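Long-range contact in fructuronate-tagaturonate epimerase UxaE from Cohnella laeviribosi in complex with 1 glycerol (Cohnella laeviribosi, PDB 6IL9), which probably interconverts fructuronate and tagaturonate as a zinc-containing TIM-barrel epimerase of sugar acid metabolism: residues A[213-223]-A[284-292]. Residues are numbered along the deposited sequence; the frame is centred on the assembly and turned at random.
Sequences HYEAKYLDKTF and HFLVASELI
Tyr218 faces Leu286 and Tyr214 faces Glu290 where helix 213-218 crosses helix 284-292 at 108°, the axes 12.5 Å apart, a wide spacing spanned mostly by long side chains. Glu290 is the polar centre, its bent chain pushing the carboxylate among His213, Tyr214, Lys217 and Tyr218. His213 NE2 donates an almost straight bond (169°) to the syn side of Glu290 OE1, 2.7 Å away and in the imidazole plane; with CG anti to the backbone N (chi1 165°), the ring swings toward the acid. Glu290 OE2 takes two donors: Tyr218 OH, at 2.5 Å on the anti lone pair, and Lys217 NZ, which forms a salt bridge from above the carboxylate plane at 2.8 Å. Lysine has the length to reach the acid, and extended it also bonds weakly to Ser289 OG. Tyrosine pairs its hydroxyl with a ring for leucine: Leu286 CD1 sits squarely over the Tyr218 ring, 3.8 Å from the centroid, while Lys217 CG lies against the opposite face. Beyond the turn, the flat Phe223 rests obliquely on Phe285, Phe223 CG 3.5 Å from Phe285 CZ; Phe232 touches both. Replacing Glu290 with an alanine would probably leave Lys217 without its counter-charge and Tyr218 OH without its carboxylate acceptor, and let the His213 imidazole turn. Three donors on one buried carboxylate should favour its charged form; a salt bridge and apolar contacts then join helix 208-218 to helix 281-293.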
loop_
_atom_site.group_PDB
_atom_site.type_symbol
_atom_site.label_atom_id
_atom_site.label_comp_id
_atom_site.label_asym_id
_atom_site.label_seq_id
_atom_site.Cartn_x
_atom_site.Cartn_y
_atom_site.Cartn_z
ATOM N N HIS A 213 6.246 35.265 -11.820
ATOM C CA HIS A 213 5.642 34.689 -10.620
ATOM C C HIS A 213 6.689 33.983 -9.769
ATOM O O HIS A 213 6.757 34.188 -8.551
ATOM C CB HIS A 213 4.521 33.719 -11.002
ATOM C CG HIS A 213 4.092 32.812 -9.884
ATOM N ND1 HIS A 213 3.233 33.217 -8.883
ATOM C CD2 HIS A 213 4.400 31.519 -9.613
ATOM C CE1 HIS A 213 3.031 32.215 -8.044
ATOM N NE2 HIS A 213 3.731 31.175 -8.462
ATOM N N TYR A 214 7.517 33.146 -10.392
ATOM C CA TYR A 214 8.494 32.388 -9.617
ATOM C C TYR A 214 9.608 33.288 -9.106
ATOM O O TYR A 214 10.039 33.155 -7.957
ATOM C CB TYR A 214 9.056 31.238 -10.449
ATOM C CG TYR A 214 8.142 30.040 -10.419
ATOM C CD1 TYR A 214 8.135 29.185 -9.329
ATOM C CD2 TYR A 214 7.257 29.785 -11.458
ATOM C CE1 TYR A 214 7.296 28.100 -9.278
ATOM C CE2 TYR A 214 6.402 28.692 -11.412
ATOM C CZ TYR A 214 6.431 27.854 -10.317
ATOM O OH TYR A 214 5.600 26.751 -10.241
ATOM N N GLU A 215 10.075 34.225 -9.933
ATOM C CA GLU A 215 11.184 35.063 -9.497
ATOM C C GLU A 215 10.760 36.000 -8.372
ATOM O O GLU A 215 11.499 36.174 -7.393
ATOM C CB GLU A 215 11.758 35.824 -10.692
ATOM C CG GLU A 215 12.532 34.904 -11.614
ATOM C CD GLU A 215 12.752 35.490 -12.983
ATOM O OE1 GLU A 215 12.979 34.711 -13.934
ATOM O OE2 GLU A 215 12.701 36.728 -13.101
ATOM N N ALA A 216 9.557 36.578 -8.465
ATOM C CA ALA A 216 9.089 37.481 -7.415
ATOM C C ALA A 216 8.895 36.762 -6.085
ATOM O O ALA A 216 8.971 37.389 -5.021
ATOM C CB ALA A 216 7.783 38.151 -7.834
ATOM N N LYS A 217 8.646 35.458 -6.121
ATOM C CA LYS A 217 8.374 34.707 -4.904
ATOM C C LYS A 217 9.616 34.047 -4.310
ATOM O O LYS A 217 9.708 33.932 -3.083
ATOM C CB LYS A 217 7.300 33.646 -5.185
ATOM C CG LYS A 217 6.892 32.815 -3.989
ATOM C CD LYS A 217 5.747 31.880 -4.338
ATOM C CE LYS A 217 5.278 31.079 -3.129
ATOM N NZ LYS A 217 4.128 30.198 -3.495
ATOM N N TYR A 218 10.575 33.619 -5.134
ATOM C CA TYR A 218 11.697 32.801 -4.673
ATOM C C TYR A 218 13.079 33.385 -4.932
ATOM O O TYR A 218 14.000 33.074 -4.176
ATOM C CB TYR A 218 11.682 31.411 -5.332
ATOM C CG TYR A 218 10.449 30.590 -5.051
ATOM C CD1 TYR A 218 10.347 29.817 -3.895
ATOM C CD2 TYR A 218 9.384 30.582 -5.947
ATOM C CE1 TYR A 218 9.217 29.059 -3.643
ATOM C CE2 TYR A 218 8.253 29.829 -5.704
ATOM C CZ TYR A 218 8.174 29.069 -4.550
ATOM O OH TYR A 218 7.040 28.322 -4.307
ATOM N N LEU A 219 13.267 34.174 -5.989
ATOM C CA LEU A 219 14.616 34.498 -6.436
ATOM C C LEU A 219 15.398 35.249 -5.359
ATOM O O LEU A 219 14.937 36.264 -4.829
ATOM C CB LEU A 219 14.564 35.322 -7.725
ATOM C CG LEU A 219 15.938 35.608 -8.326
ATOM C CD1 LEU A 219 16.616 34.316 -8.674
ATOM C CD2 LEU A 219 15.794 36.485 -9.565
ATOM N N ASP A 220 16.580 34.725 -5.032
ATOM C CA ASP A 220 17.487 35.338 -4.056
ATOM C C ASP A 220 16.828 35.509 -2.690
ATOM O O ASP A 220 17.218 36.372 -1.902
ATOM C CB ASP A 220 18.020 36.680 -4.569
ATOM C CG ASP A 220 18.833 36.525 -5.834
ATOM O OD1 ASP A 220 19.507 35.481 -5.981
ATOM O OD2 ASP A 220 18.801 37.437 -6.691
ATOM N N LYS A 221 15.829 34.682 -2.392
ATOM C CA LYS A 221 15.124 34.740 -1.123
ATOM C C LYS A 221 15.546 33.567 -0.249
ATOM O O LYS A 221 15.964 32.518 -0.749
ATOM C CB LYS A 221 13.604 34.734 -1.333
ATOM C CG LYS A 221 13.033 36.092 -1.749
ATOM C CD LYS A 221 11.512 36.107 -1.650
ATOM C CE LYS A 221 10.981 37.470 -1.233
ATOM N NZ LYS A 221 11.520 38.557 -2.096
ATOM N N THR A 222 15.476 33.775 1.065
ATOM C CA THR A 222 15.793 32.751 2.054
ATOM C C THR A 222 14.565 32.517 2.914
ATOM O O THR A 222 13.985 33.467 3.449
ATOM C CB THR A 222 16.972 33.158 2.945
ATOM O OG1 THR A 222 18.102 33.477 2.128
ATOM C CG2 THR A 222 17.343 32.013 3.881
ATOM N N PHE A 223 14.163 31.255 3.037
ATOM C CA PHE A 223 13.015 30.876 3.844
ATOM C C PHE A 223 13.495 30.116 5.070
ATOM O O PHE A 223 14.348 29.233 4.962
ATOM C CB PHE A 223 12.038 30.027 3.031
ATOM C CG PHE A 223 11.510 30.732 1.822
ATOM C CD1 PHE A 223 12.225 30.724 0.638
ATOM C CD2 PHE A 223 10.312 31.425 1.883
ATOM C CE1 PHE A 223 11.749 31.390 -0.482
ATOM C CE2 PHE A 223 9.824 32.094 0.763
ATOM C CZ PHE A 223 10.548 32.072 -0.416
ATOM N N HIS A 284 11.377 20.273 -2.945
ATOM C CA HIS A 284 10.203 19.916 -2.150
ATOM C C HIS A 284 9.520 21.163 -1.595
ATOM O O HIS A 284 8.293 21.313 -1.689
ATOM C CB HIS A 284 10.670 18.964 -1.041
ATOM C CG HIS A 284 9.621 18.591 -0.038
ATOM N ND1 HIS A 284 9.936 17.915 1.122
ATOM C CD2 HIS A 284 8.280 18.776 -0.014
ATOM C CE1 HIS A 284 8.833 17.699 1.817
ATOM N NE2 HIS A 284 7.815 18.217 1.155
ATOM N N PHE A 285 10.303 22.082 -1.026
ATOM C CA PHE A 285 9.741 23.333 -0.526
ATOM C C PHE A 285 8.987 24.081 -1.621
ATOM O O PHE A 285 7.881 24.584 -1.397
ATOM C CB PHE A 285 10.845 24.221 0.051
ATOM C CG PHE A 285 10.334 25.522 0.603
ATOM C CD1 PHE A 285 9.826 25.593 1.897
ATOM C CD2 PHE A 285 10.340 26.676 -0.169
ATOM C CE1 PHE A 285 9.347 26.784 2.408
ATOM C CE2 PHE A 285 9.857 27.859 0.331
ATOM C CZ PHE A 285 9.355 27.920 1.629
ATOM N N LEU A 286 9.590 24.201 -2.806
ATOM C CA LEU A 286 8.942 24.958 -3.874
ATOM C C LEU A 286 7.629 24.302 -4.300
ATOM O O LEU A 286 6.611 24.986 -4.468
ATOM C CB LEU A 286 9.888 25.092 -5.068
ATOM C CG LEU A 286 9.340 25.858 -6.279
ATOM C CD1 LEU A 286 10.419 26.784 -6.839
ATOM C CD2 LEU A 286 8.886 24.893 -7.352
ATOM N N VAL A 287 7.636 22.981 -4.472
ATOM C CA VAL A 287 6.420 22.273 -4.866
ATOM C C VAL A 287 5.325 22.506 -3.834
ATOM O O VAL A 287 4.204 22.901 -4.171
ATOM C CB VAL A 287 6.710 20.774 -5.057
ATOM C CG1 VAL A 287 5.394 19.984 -5.223
ATOM C CG2 VAL A 287 7.648 20.552 -6.245
ATOM N N ALA A 288 5.653 22.302 -2.554
ATOM C CA ALA A 288 4.652 22.455 -1.500
ATOM C C ALA A 288 4.156 23.889 -1.423
ATOM O O ALA A 288 2.950 24.134 -1.320
ATOM C CB ALA A 288 5.239 22.022 -0.151
ATOM N N SER A 289 5.073 24.856 -1.509
ATOM C CA SER A 289 4.680 26.253 -1.417
ATOM C C SER A 289 3.711 26.622 -2.529
ATOM O O SER A 289 2.746 27.360 -2.306
ATOM C CB SER A 289 5.921 27.143 -1.473
ATOM O OG SER A 289 5.582 28.486 -1.221
ATOM N N GLU A 290 3.953 26.118 -3.739
ATOM C CA GLU A 290 3.062 26.427 -4.849
ATOM C C GLU A 290 1.694 25.802 -4.650
ATOM O O GLU A 290 0.673 26.426 -4.949
ATOM C CB GLU A 290 3.663 25.940 -6.165
ATOM C CG GLU A 290 4.871 26.736 -6.597
ATOM C CD GLU A 290 4.579 28.217 -6.675
ATOM O OE1 GLU A 290 3.795 28.640 -7.561
ATOM O OE2 GLU A 290 5.131 28.959 -5.842
ATOM N N LEU A 291 1.657 24.553 -4.191
ATOM C CA LEU A 291 0.379 23.884 -3.983
ATOM C C LEU A 291 -0.402 24.542 -2.861
ATOM O O LEU A 291 -1.602 24.800 -2.989
ATOM C CB LEU A 291 0.615 22.413 -3.662
ATOM C CG LEU A 291 1.267 21.620 -4.782
ATOM C CD1 LEU A 291 1.613 20.253 -4.265
ATOM C CD2 LEU A 291 0.315 21.529 -5.961
ATOM N N ILE A 292 0.261 24.792 -1.733
ATOM C CA ILE A 292 -0.435 25.387 -0.601
ATOM C C ILE A 292 -0.923 26.787 -0.964
ATOM O O ILE A 292 -2.029 27.200 -0.584
ATOM C CB ILE A 292 0.483 25.372 0.639
ATOM C CG1 ILE A 292 0.900 23.934 0.968
ATOM C CG2 ILE A 292 -0.222 25.941 1.814
ATOM C CD1 ILE A 292 -0.234 23.029 1.371
#